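Local structure of sulfite reductase [ferredoxin] (Mycobacterium tuberculosis, 1ZJ8) at residues R75-Y80 and L166-A171; M107-D112 and Q142-H147. The protein probably catalyses the six-electron reduction of sulfite to sulfide with electrons from ferredoxin, using a siroheme and a [4Fe-4S] cluster. One frame throughout, in Å; residues are numbered along the deposited sequence.

Contact 1: residues R75-Y80 and L166-A171. With SRM (siroheme), chain E.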
loop_
_atom_site.group_PDB
_atom_site.type_symbol
_atom_site.label_atom_id
_atom_site.label_comp_id
_atom_site.label_asym_id
_atom_site.label_seq_id
_atom_site.Cartn_x
_atom_site.Cartn_y
_atom_site.Cartn_z
ATOM N N ARG A 75 4.359 17.173 -1.038
ATOM C CA ARG A 75 3.822 15.871 -0.686
ATOM C C ARG A 75 2.346 15.954 -0.317
ATOM O O ARG A 75 1.564 15.074 -0.657
ATOM C CB ARG A 75 4.638 15.277 0.450
ATOM C CG ARG A 75 6.091 15.069 0.048
ATOM C CD ARG A 75 6.872 14.472 1.165
ATOM N NE ARG A 75 8.223 14.158 0.740
ATOM C CZ ARG A 75 9.101 13.501 1.484
ATOM N NH1 ARG A 75 8.777 13.077 2.700
ATOM N NH2 ARG A 75 10.309 13.261 1.009
ATOM N N TRP A 76 1.940 17.039 0.324
ATOM C CA TRP A 76 0.539 17.209 0.698
ATOM C C TRP A 76 -0.375 17.197 -0.511
ATOM O O TRP A 76 -1.603 17.198 -0.346
ATOM C CB TRP A 76 0.333 18.506 1.486
ATOM C CG TRP A 76 0.471 18.321 2.942
ATOM C CD1 TRP A 76 -0.532 18.316 3.857
ATOM C CD2 TRP A 76 1.691 18.095 3.671
ATOM N NE1 TRP A 76 -0.018 18.115 5.115
ATOM C CE2 TRP A 76 1.344 17.981 5.028
ATOM C CE3 TRP A 76 3.040 17.996 3.307
ATOM C CZ2 TRP A 76 2.294 17.763 6.023
ATOM C CZ3 TRP A 76 3.986 17.778 4.298
ATOM C CH2 TRP A 76 3.609 17.662 5.638
ATOM N N TRP A 77 0.214 17.211 -1.710
ATOM C CA TRP A 77 -0.545 17.026 -2.940
ATOM C C TRP A 77 -0.088 15.816 -3.743
ATOM O O TRP A 77 -0.391 15.703 -4.927
ATOM C CB TRP A 77 -0.496 18.289 -3.794
ATOM C CG TRP A 77 -1.207 19.400 -3.140
ATOM C CD1 TRP A 77 -0.653 20.376 -2.388
ATOM C CD2 TRP A 77 -2.624 19.633 -3.132
ATOM N NE1 TRP A 77 -1.624 21.219 -1.917
ATOM C CE2 TRP A 77 -2.849 20.788 -2.357
ATOM C CE3 TRP A 77 -3.721 18.985 -3.710
ATOM C CZ2 TRP A 77 -4.132 21.321 -2.141
ATOM C CZ3 TRP A 77 -4.999 19.512 -3.487
ATOM C CH2 TRP A 77 -5.184 20.674 -2.705
ATOM N N GLY A 78 0.612 14.890 -3.100
ATOM C CA GLY A 78 1.027 13.660 -3.769
ATOM C C GLY A 78 2.101 13.838 -4.838
ATOM O O GLY A 78 2.205 13.005 -5.756
ATOM N N LEU A 79 2.899 14.910 -4.716
ATOM C CA LEU A 79 4.033 15.156 -5.608
ATOM C C LEU A 79 5.288 14.871 -4.846
ATOM O O LEU A 79 5.627 15.549 -3.887
ATOM C CB LEU A 79 4.045 16.576 -6.132
ATOM C CG LEU A 79 2.964 16.793 -7.190
ATOM C CD1 LEU A 79 2.568 18.261 -7.256
ATOM C CD2 LEU A 79 3.397 16.279 -8.566
ATOM N N TYR A 80 5.936 13.802 -5.261
ATOM C CA TYR A 80 7.166 13.329 -4.674
ATOM C C TYR A 80 8.197 13.434 -5.836
ATOM O O TYR A 80 7.906 13.120 -6.994
ATOM C CB TYR A 80 6.939 11.883 -4.164
ATOM C CG TYR A 80 6.733 11.612 -2.650
ATOM C CD1 TYR A 80 7.853 11.511 -1.820
ATOM C CD2 TYR A 80 5.440 11.326 -2.065
ATOM C CE1 TYR A 80 7.742 11.211 -0.462
ATOM C CE2 TYR A 80 5.341 11.001 -0.682
ATOM C CZ TYR A 80 6.498 10.962 0.096
ATOM O OH TYR A 80 6.428 10.665 1.432
ATOM N N LEU A 166 -11.739 12.960 -8.776
ATOM C CA LEU A 166 -10.472 12.510 -8.203
ATOM C C LEU A 166 -9.590 13.672 -7.761
ATOM O O LEU A 166 -9.660 14.763 -8.309
ATOM C CB LEU A 166 -9.725 11.627 -9.210
ATOM C CG LEU A 166 -10.420 10.294 -9.536
ATOM C CD1 LEU A 166 -10.034 9.793 -10.915
ATOM C CD2 LEU A 166 -10.088 9.255 -8.470
ATOM N N GLN A 167 -8.761 13.408 -6.759
ATOM C CA GLN A 167 -7.874 14.395 -6.175
ATOM C C GLN A 167 -6.553 13.725 -5.747
ATOM O O GLN A 167 -6.447 12.494 -5.727
ATOM C CB GLN A 167 -8.552 15.078 -4.982
ATOM C CG GLN A 167 -9.197 14.133 -3.945
ATOM C CD GLN A 167 -9.718 14.882 -2.692
ATOM O OE1 GLN A 167 -9.001 15.680 -2.090
ATOM N NE2 GLN A 167 -10.969 14.620 -2.313
ATOM N N THR A 168 -5.547 14.541 -5.435
ATOM C CA THR A 168 -4.264 14.044 -4.956
ATOM C C THR A 168 -4.039 14.509 -3.530
ATOM O O THR A 168 -2.930 14.412 -3.009
ATOM C CB THR A 168 -3.062 14.504 -5.873
ATOM O OG1 THR A 168 -2.900 15.936 -5.861
ATOM C CG2 THR A 168 -3.269 14.048 -7.314
ATOM N N THR A 169 -5.096 14.996 -2.888
ATOM C CA THR A 169 -4.964 15.620 -1.577
ATOM C C THR A 169 -4.478 14.654 -0.488
ATOM O O THR A 169 -5.064 13.591 -0.273
ATOM C CB THR A 169 -6.302 16.223 -1.107
ATOM O OG1 THR A 169 -6.856 17.063 -2.137
ATOM C CG2 THR A 169 -6.114 17.016 0.207
ATOM N N GLU A 170 -3.415 15.051 0.207
ATOM C CA GLU A 170 -2.897 14.296 1.345
ATOM C C GLU A 170 -2.608 12.850 0.934
ATOM O O GLU A 170 -2.731 11.923 1.746
ATOM C CB GLU A 170 -3.854 14.382 2.566
ATOM C CG GLU A 170 -3.841 15.751 3.312
ATOM C CD GLU A 170 -5.026 15.977 4.279
ATOM O OE1 GLU A 170 -6.194 15.950 3.835
ATOM O OE2 GLU A 170 -4.797 16.228 5.480
ATOM N N ALA A 171 -2.213 12.675 -0.332
ATOM C CA ALA A 171 -1.833 11.362 -0.865
ATOM C C ALA A 171 -0.437 11.018 -0.367
ATOM O O ALA A 171 -0.127 9.849 -0.120
ATOM C CB ALA A 171 -1.865 11.357 -2.392
HETATM FE FE SRM E . 5.703 3.773 0.758
HETATM C CHA SRM E . 8.213 6.065 1.092
HETATM C CHB SRM E . 6.377 3.534 -2.515
HETATM C CHC SRM E . 3.280 1.624 0.437
HETATM C CHD SRM E . 6.511 2.433 3.838
HETATM N NA SRM E . 6.896 4.771 -0.499
HETATM C C1A SRM E . 7.767 5.764 -0.212
HETATM C C2A SRM E . 8.228 6.530 -1.414
HETATM C CMA SRM E . 7.418 7.782 -1.552
HETATM C CDA SRM E . 9.714 6.756 -1.425
HETATM C CEA SRM E . 10.262 8.103 -1.073
HETATM O O3A SRM E . 10.059 8.547 0.062
HETATM O O4A SRM E . 10.901 8.768 -1.900
HETATM C C3A SRM E . 7.902 5.554 -2.493
HETATM C CAA SRM E . 7.379 6.168 -3.748
HETATM C CBA SRM E . 8.624 6.406 -4.561
HETATM C CCA SRM E . 8.337 6.286 -6.023
HETATM O O1A SRM E . 7.571 5.379 -6.416
HETATM O O2A SRM E . 8.859 7.117 -6.804
HETATM C C4A SRM E . 6.998 4.579 -1.818
HETATM N NB SRM E . 4.885 2.888 -0.796
HETATM C C1B SRM E . 5.213 2.899 -2.089
HETATM C C2B SRM E . 4.239 2.207 -3.001
HETATM C CMB SRM E . 4.009 2.906 -4.311
HETATM C CDB SRM E . 4.787 0.849 -3.286
HETATM C CEB SRM E . 4.012 -0.047 -4.187
HETATM O O3B SRM E . 4.425 -0.380 -5.319
HETATM O O4B SRM E . 2.927 -0.447 -3.767
HETATM C C3B SRM E . 3.045 2.137 -2.074
HETATM C CAB SRM E . 2.209 3.387 -2.174
HETATM C CBB SRM E . 0.786 3.144 -1.774
HETATM C CCB SRM E . 0.048 4.447 -1.663
HETATM O O1B SRM E . -0.725 4.809 -2.547
HETATM O O2B SRM E . 0.172 5.166 -0.677
HETATM C C4B SRM E . 3.739 2.216 -0.741
HETATM N NC SRM E . 5.122 2.273 1.830
HETATM C C1C SRM E . 3.974 1.593 1.638
HETATM C C2C SRM E . 3.759 0.588 2.571
HETATM C CDC SRM E . 2.772 -0.530 2.557
HETATM C CEC SRM E . 1.402 -0.355 3.087
HETATM O O3C SRM E . 0.989 0.788 3.390
HETATM O O4C SRM E . 0.738 -1.394 3.213
HETATM C C3C SRM E . 4.732 0.819 3.496
HETATM C CAC SRM E . 4.817 -0.069 4.694
HETATM C CBC SRM E . 3.756 -0.001 5.773
HETATM C CCC SRM E . 4.045 1.191 6.668
HETATM O O1C SRM E . 3.877 2.366 6.244
HETATM O O2C SRM E . 4.476 0.940 7.823
HETATM C C4C SRM E . 5.497 1.874 3.069
HETATM N ND SRM E . 6.850 4.384 2.309
HETATM C C1D SRM E . 7.151 3.584 3.346
HETATM C C2D SRM E . 8.320 4.063 3.965
HETATM C CAD SRM E . 8.609 3.856 5.442
HETATM C CBD SRM E . 8.167 4.906 6.413
HETATM C CCD SRM E . 8.283 4.749 7.902
HETATM O O1D SRM E . 7.214 4.700 8.549
HETATM O O2D SRM E . 9.407 4.668 8.467
HETATM C C3D SRM E . 8.710 5.186 3.255
HETATM C CDD SRM E . 9.609 6.272 3.780
HETATM C CED SRM E . 9.140 7.333 4.750
HETATM O O3D SRM E . 7.943 7.507 4.981
HETATM O O4D SRM E . 9.949 8.061 5.344
HETATM C C4D SRM E . 7.791 5.374 2.236
#
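Trp76, Trp77 and Gly78 meet Thr168 to Ala171 in a buried contact between two turn regions, one leading into strand 79-83 and the other lying between helix 154-162 and strand 176-181. The second region is a type II beta turn from Thr168 to Ala171, and two successive carbonyls of the first accept bonds from it. Glu170 N reaches Trp76 O at 2.9 Å with an N-H...O angle of 161°. Thr168 OG1 donates to Trp77 O at 2.7 Å, approaching from above the carbonyl plane. With chi1 at 64°, this hydroxyl lies between its own backbone N and carbonyl carbon; it is also hydrogen-bonded to Trp158 NE1. The same OG1 sits in the plane of the Trp77 indole at its edge, 3.8 Å from CE3. Thr169 OG1 comes within 3.4 Å of Trp77 CZ3 while donating to Gln167 OE1 in the plane of that amide carbonyl. Gly78, at a positive phi of 70°, brings its CA to 3.9 Å from Ala171 CB. Farther along, the Tyr80 ring has Arg75 CD over one face, toward the rim, and siroheme CMA over the centre of the opposite one, 3.5 Å above the plane. Two hydrogen bonds to consecutive carbonyls thus join the segments, and the Tyr80 CE2-Cys172 SG thioether adds a covalent tie just after Ala171.

Contact 2: residues M107-D112 and Q142-H147. With SRM (siroheme), chain E.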
loop_
_atom_site.group_PDB
_atom_site.type_symbol
_atom_site.label_atom_id
_atom_site.label_comp_id
_atom_site.label_asym_id
_atom_site.label_seq_id
_atom_site.Cartn_x
_atom_site.Cartn_y
_atom_site.Cartn_z
ATOM N N MET A 107 3.713 11.324 -9.386
ATOM C CA MET A 107 2.442 11.873 -8.919
ATOM C C MET A 107 1.458 10.748 -8.565
ATOM O O MET A 107 1.262 9.818 -9.348
ATOM C CB MET A 107 1.844 12.814 -9.947
ATOM C CG MET A 107 0.631 13.568 -9.407
ATOM S SD MET A 107 -0.047 14.789 -10.578
ATOM C CE MET A 107 -0.828 13.732 -11.774
ATOM N N ARG A 108 0.847 10.859 -7.387
ATOM C CA ARG A 108 0.057 9.787 -6.777
ATOM C C ARG A 108 -1.402 10.197 -6.706
ATOM O O ARG A 108 -1.745 11.185 -6.058
ATOM C CB ARG A 108 0.578 9.510 -5.352
ATOM C CG ARG A 108 -0.144 8.389 -4.576
ATOM C CD ARG A 108 0.439 8.184 -3.163
ATOM N NE ARG A 108 1.791 7.621 -3.194
ATOM C CZ ARG A 108 2.521 7.329 -2.116
ATOM N NH1 ARG A 108 2.065 7.532 -0.885
ATOM N NH2 ARG A 108 3.726 6.815 -2.253
ATOM N N VAL A 109 -2.263 9.428 -7.360
ATOM C CA VAL A 109 -3.678 9.730 -7.354
ATOM C C VAL A 109 -4.350 9.010 -6.201
ATOM O O VAL A 109 -4.200 7.799 -6.049
ATOM C CB VAL A 109 -4.357 9.320 -8.667
ATOM C CG1 VAL A 109 -5.810 9.773 -8.673
ATOM C CG2 VAL A 109 -3.603 9.917 -9.869
ATOM N N ARG A 110 -5.092 9.771 -5.395
ATOM C CA ARG A 110 -5.798 9.248 -4.228
ATOM C C ARG A 110 -7.094 8.532 -4.630
ATOM O O ARG A 110 -7.985 9.155 -5.229
ATOM C CB ARG A 110 -6.125 10.413 -3.309
ATOM C CG ARG A 110 -6.572 10.011 -1.947
ATOM C CD ARG A 110 -7.307 11.122 -1.225
ATOM N NE ARG A 110 -7.714 10.614 0.075
ATOM C CZ ARG A 110 -6.958 10.648 1.165
ATOM N NH1 ARG A 110 -5.772 11.245 1.159
ATOM N NH2 ARG A 110 -7.404 10.113 2.292
ATOM N N CYS A 111 -7.195 7.241 -4.308
ATOM C CA CYS A 111 -8.358 6.435 -4.654
ATOM C C CYS A 111 -8.932 5.689 -3.451
ATOM O O CYS A 111 -8.893 4.448 -3.391
ATOM C CB CYS A 111 -7.976 5.406 -5.707
ATOM S SG CYS A 111 -7.296 6.097 -7.195
ATOM N N ASP A 112 -9.498 6.434 -2.511
ATOM C CA ASP A 112 -10.031 5.826 -1.298
ATOM C C ASP A 112 -10.978 4.706 -1.687
ATOM O O ASP A 112 -11.808 4.867 -2.589
ATOM C CB ASP A 112 -10.689 6.874 -0.403
ATOM C CG ASP A 112 -9.703 7.975 -0.012
ATOM O OD1 ASP A 112 -9.212 7.948 1.129
ATOM O OD2 ASP A 112 -9.360 8.826 -0.873
ATOM N N GLN A 142 -4.209 0.753 -3.318
ATOM C CA GLN A 142 -5.350 1.003 -4.237
ATOM C C GLN A 142 -5.248 2.317 -5.038
ATOM O O GLN A 142 -6.215 2.719 -5.681
ATOM C CB GLN A 142 -6.702 0.878 -3.512
ATOM C CG GLN A 142 -6.851 -0.413 -2.696
ATOM C CD GLN A 142 -8.221 -0.545 -2.009
ATOM O OE1 GLN A 142 -8.364 -0.268 -0.801
ATOM N NE2 GLN A 142 -9.229 -0.990 -2.775
ATOM N N ASN A 143 -4.065 2.938 -5.032
ATOM C CA ASN A 143 -3.759 4.096 -5.888
ATOM C C ASN A 143 -3.068 3.752 -7.236
ATOM O O ASN A 143 -2.571 2.643 -7.450
ATOM C CB ASN A 143 -2.862 5.066 -5.113
ATOM C CG ASN A 143 -3.561 5.666 -3.905
ATOM O OD1 ASN A 143 -4.786 5.816 -3.904
ATOM N ND2 ASN A 143 -2.783 6.017 -2.869
ATOM N N VAL A 144 -3.065 4.719 -8.144
ATOM C CA VAL A 144 -2.148 4.706 -9.267
ATOM C C VAL A 144 -1.127 5.776 -9.048
ATOM O O VAL A 144 -1.419 6.802 -8.439
ATOM C CB VAL A 144 -2.795 5.008 -10.611
ATOM C CG1 VAL A 144 -3.537 3.807 -11.103
ATOM C CG2 VAL A 144 -3.704 6.200 -10.511
ATOM N N GLN A 145 0.069 5.523 -9.563
ATOM C CA GLN A 145 1.144 6.482 -9.541
ATOM C C GLN A 145 1.669 6.697 -10.931
ATOM O O GLN A 145 1.853 5.725 -11.695
ATOM C CB GLN A 145 2.284 5.969 -8.683
ATOM C CG GLN A 145 1.971 5.932 -7.229
ATOM C CD GLN A 145 3.209 5.756 -6.396
ATOM O OE1 GLN A 145 3.202 6.055 -5.221
ATOM N NE2 GLN A 145 4.288 5.277 -7.004
ATOM N N TYR A 146 1.918 7.968 -11.242
ATOM C CA TYR A 146 2.486 8.389 -12.525
ATOM C C TYR A 146 3.952 8.709 -12.298
ATOM O O TYR A 146 4.330 8.994 -11.172
ATOM C CB TYR A 146 1.793 9.659 -12.996
ATOM C CG TYR A 146 0.308 9.563 -13.316
ATOM C CD1 TYR A 146 -0.152 8.758 -14.349
ATOM C CD2 TYR A 146 -0.628 10.337 -12.627
ATOM C CE1 TYR A 146 -1.521 8.706 -14.687
ATOM C CE2 TYR A 146 -2.006 10.298 -12.947
ATOM C CZ TYR A 146 -2.446 9.478 -13.988
ATOM O OH TYR A 146 -3.792 9.403 -14.342
ATOM N N HIS A 147 4.784 8.645 -13.334
ATOM C CA HIS A 147 6.173 9.143 -13.239
ATOM C C HIS A 147 6.519 10.013 -14.455
ATOM O O HIS A 147 5.691 10.173 -15.359
ATOM C CB HIS A 147 7.157 7.987 -13.106
ATOM C CG HIS A 147 7.231 7.408 -11.734
ATOM N ND1 HIS A 147 6.700 6.179 -11.415
ATOM C CD2 HIS A 147 7.794 7.877 -10.599
ATOM C CE1 HIS A 147 6.933 5.914 -10.141
ATOM N NE2 HIS A 147 7.592 6.932 -9.620
HETATM FE FE SRM E . 5.703 3.773 0.758
HETATM C CHA SRM E . 8.213 6.065 1.092
HETATM C CHB SRM E . 6.377 3.534 -2.515
HETATM C CHC SRM E . 3.280 1.624 0.437
HETATM C CHD SRM E . 6.511 2.433 3.838
HETATM N NA SRM E . 6.896 4.771 -0.499
HETATM C C1A SRM E . 7.767 5.764 -0.212
HETATM C C2A SRM E . 8.228 6.530 -1.414
HETATM C CMA SRM E . 7.418 7.782 -1.552
HETATM C CDA SRM E . 9.714 6.756 -1.425
HETATM C CEA SRM E . 10.262 8.103 -1.073
HETATM O O3A SRM E . 10.059 8.547 0.062
HETATM O O4A SRM E . 10.901 8.768 -1.900
HETATM C C3A SRM E . 7.902 5.554 -2.493
HETATM C CAA SRM E . 7.379 6.168 -3.748
HETATM C CBA SRM E . 8.624 6.406 -4.561
HETATM C CCA SRM E . 8.337 6.286 -6.023
HETATM O O1A SRM E . 7.571 5.379 -6.416
HETATM O O2A SRM E . 8.859 7.117 -6.804
HETATM C C4A SRM E . 6.998 4.579 -1.818
HETATM N NB SRM E . 4.885 2.888 -0.796
HETATM C C1B SRM E . 5.213 2.899 -2.089
HETATM C C2B SRM E . 4.239 2.207 -3.001
HETATM C CMB SRM E . 4.009 2.906 -4.311
HETATM C CDB SRM E . 4.787 0.849 -3.286
HETATM C CEB SRM E . 4.012 -0.047 -4.187
HETATM O O3B SRM E . 4.425 -0.380 -5.319
HETATM O O4B SRM E . 2.927 -0.447 -3.767
HETATM C C3B SRM E . 3.045 2.137 -2.074
HETATM C CAB SRM E . 2.209 3.387 -2.174
HETATM C CBB SRM E . 0.786 3.144 -1.774
HETATM C CCB SRM E . 0.048 4.447 -1.663
HETATM O O1B SRM E . -0.725 4.809 -2.547
HETATM O O2B SRM E . 0.172 5.166 -0.677
HETATM C C4B SRM E . 3.739 2.216 -0.741
HETATM N NC SRM E . 5.122 2.273 1.830
HETATM C C1C SRM E . 3.974 1.593 1.638
HETATM C C2C SRM E . 3.759 0.588 2.571
HETATM C CDC SRM E . 2.772 -0.530 2.557
HETATM C CEC SRM E . 1.402 -0.355 3.087
HETATM O O3C SRM E . 0.989 0.788 3.390
HETATM O O4C SRM E . 0.738 -1.394 3.213
HETATM C C3C SRM E . 4.732 0.819 3.496
HETATM C CAC SRM E . 4.817 -0.069 4.694
HETATM C CBC SRM E . 3.756 -0.001 5.773
HETATM C CCC SRM E . 4.045 1.191 6.668
HETATM O O1C SRM E . 3.877 2.366 6.244
HETATM O O2C SRM E . 4.476 0.940 7.823
HETATM C C4C SRM E . 5.497 1.874 3.069
HETATM N ND SRM E . 6.850 4.384 2.309
HETATM C C1D SRM E . 7.151 3.584 3.346
HETATM C C2D SRM E . 8.320 4.063 3.965
HETATM C CAD SRM E . 8.609 3.856 5.442
HETATM C CBD SRM E . 8.167 4.906 6.413
HETATM C CCD SRM E . 8.283 4.749 7.902
HETATM O O1D SRM E . 7.214 4.700 8.549
HETATM O O2D SRM E . 9.407 4.668 8.467
HETATM C C3D SRM E . 8.710 5.186 3.255
HETATM C CDD SRM E . 9.609 6.272 3.780
HETATM C CED SRM E . 9.140 7.333 4.750
HETATM O O3D SRM E . 7.943 7.507 4.981
HETATM O O4D SRM E . 9.949 8.061 5.344
HETATM C C4D SRM E . 7.791 5.374 2.236
#
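The guanidinium of Arg108 carries Gln145 OE1 at its edge and, over one face, the siroheme carboxylate carbon CCB, 3.6 Å above the plane and offset toward the rim. The Gln145 amide lies nearly coplanar with it, the two planes 14° apart. Its single oxygen is gripped side-on by two nitrogens: Arg108 NE reaches Gln145 OE1 at 2.9 Å, on a lone pair, and Arg108 NH2 reaches it at 3.1 Å. A bend at chi3 (-69°) in an otherwise extended chain turns NE to this oxygen, while NH1 bonds to Ala171 O. Gln145 NE2 makes a weak bond to siroheme O1A at 3.3 Å. The siroheme carboxylate carbon CCA lies in the plane of the His147 ring, at its edge, and His147 NE2 donates to siroheme O2A at 3.1 Å in a nearly straight bond (170°). Asn143 ND2 faces siroheme O1B in a probable hydrogen bond of doubtful modelled length.

The backbones are neighbours in the antiparallel sheet ordered 79-83, 104-109, 144-149, 135-138, 363-365, both within a ferredoxin-like half domain of the nitrite/sulfite reductases. Met107 and Tyr146 form a hydrogen-bonded pair, with Tyr146 N at 2.7 Å from Met107 O. On the side bearing Met107, Val109, Val144 and Tyr146, Met107 CE lies 3.5 Å from Tyr146 CD2, and Val109 CG2 reaches CE2 of the same ring. This strand pair therefore divides its chemistry, presenting amide, guanidinium and imidazole groups to the cofactor on one side and mainly apolar side chains on the other, with the Tyr146 hydroxyl bonded to Leu124 O.

How the contacts relate
From the N terminus the chain passes through 75-80, continues into strand 79-83, and reaches 107-112 on strand 104-109. Helix 118-131 and strand 135-138 follow before 142-147 returns on strand 144-149, closing contact 2 over 29 intervening residues. Helix 154-162 then leads to 166-171, closing contact 1 over 85. The smaller loop thus lies wholly within the larger, without crossing. Segment 107-112 of contact 2 touches both segments of contact 1: Gly78 O is 3.0 Å from Arg108 N where strands 79-83 and 104-109 adjoin, and Thr169 O is 2.8 Å from Arg110 NH1. Together they tie the sheet edge and inner strands to the loop before strand 176-181; both contacts touch the siroheme, contact 1 through Tyr80.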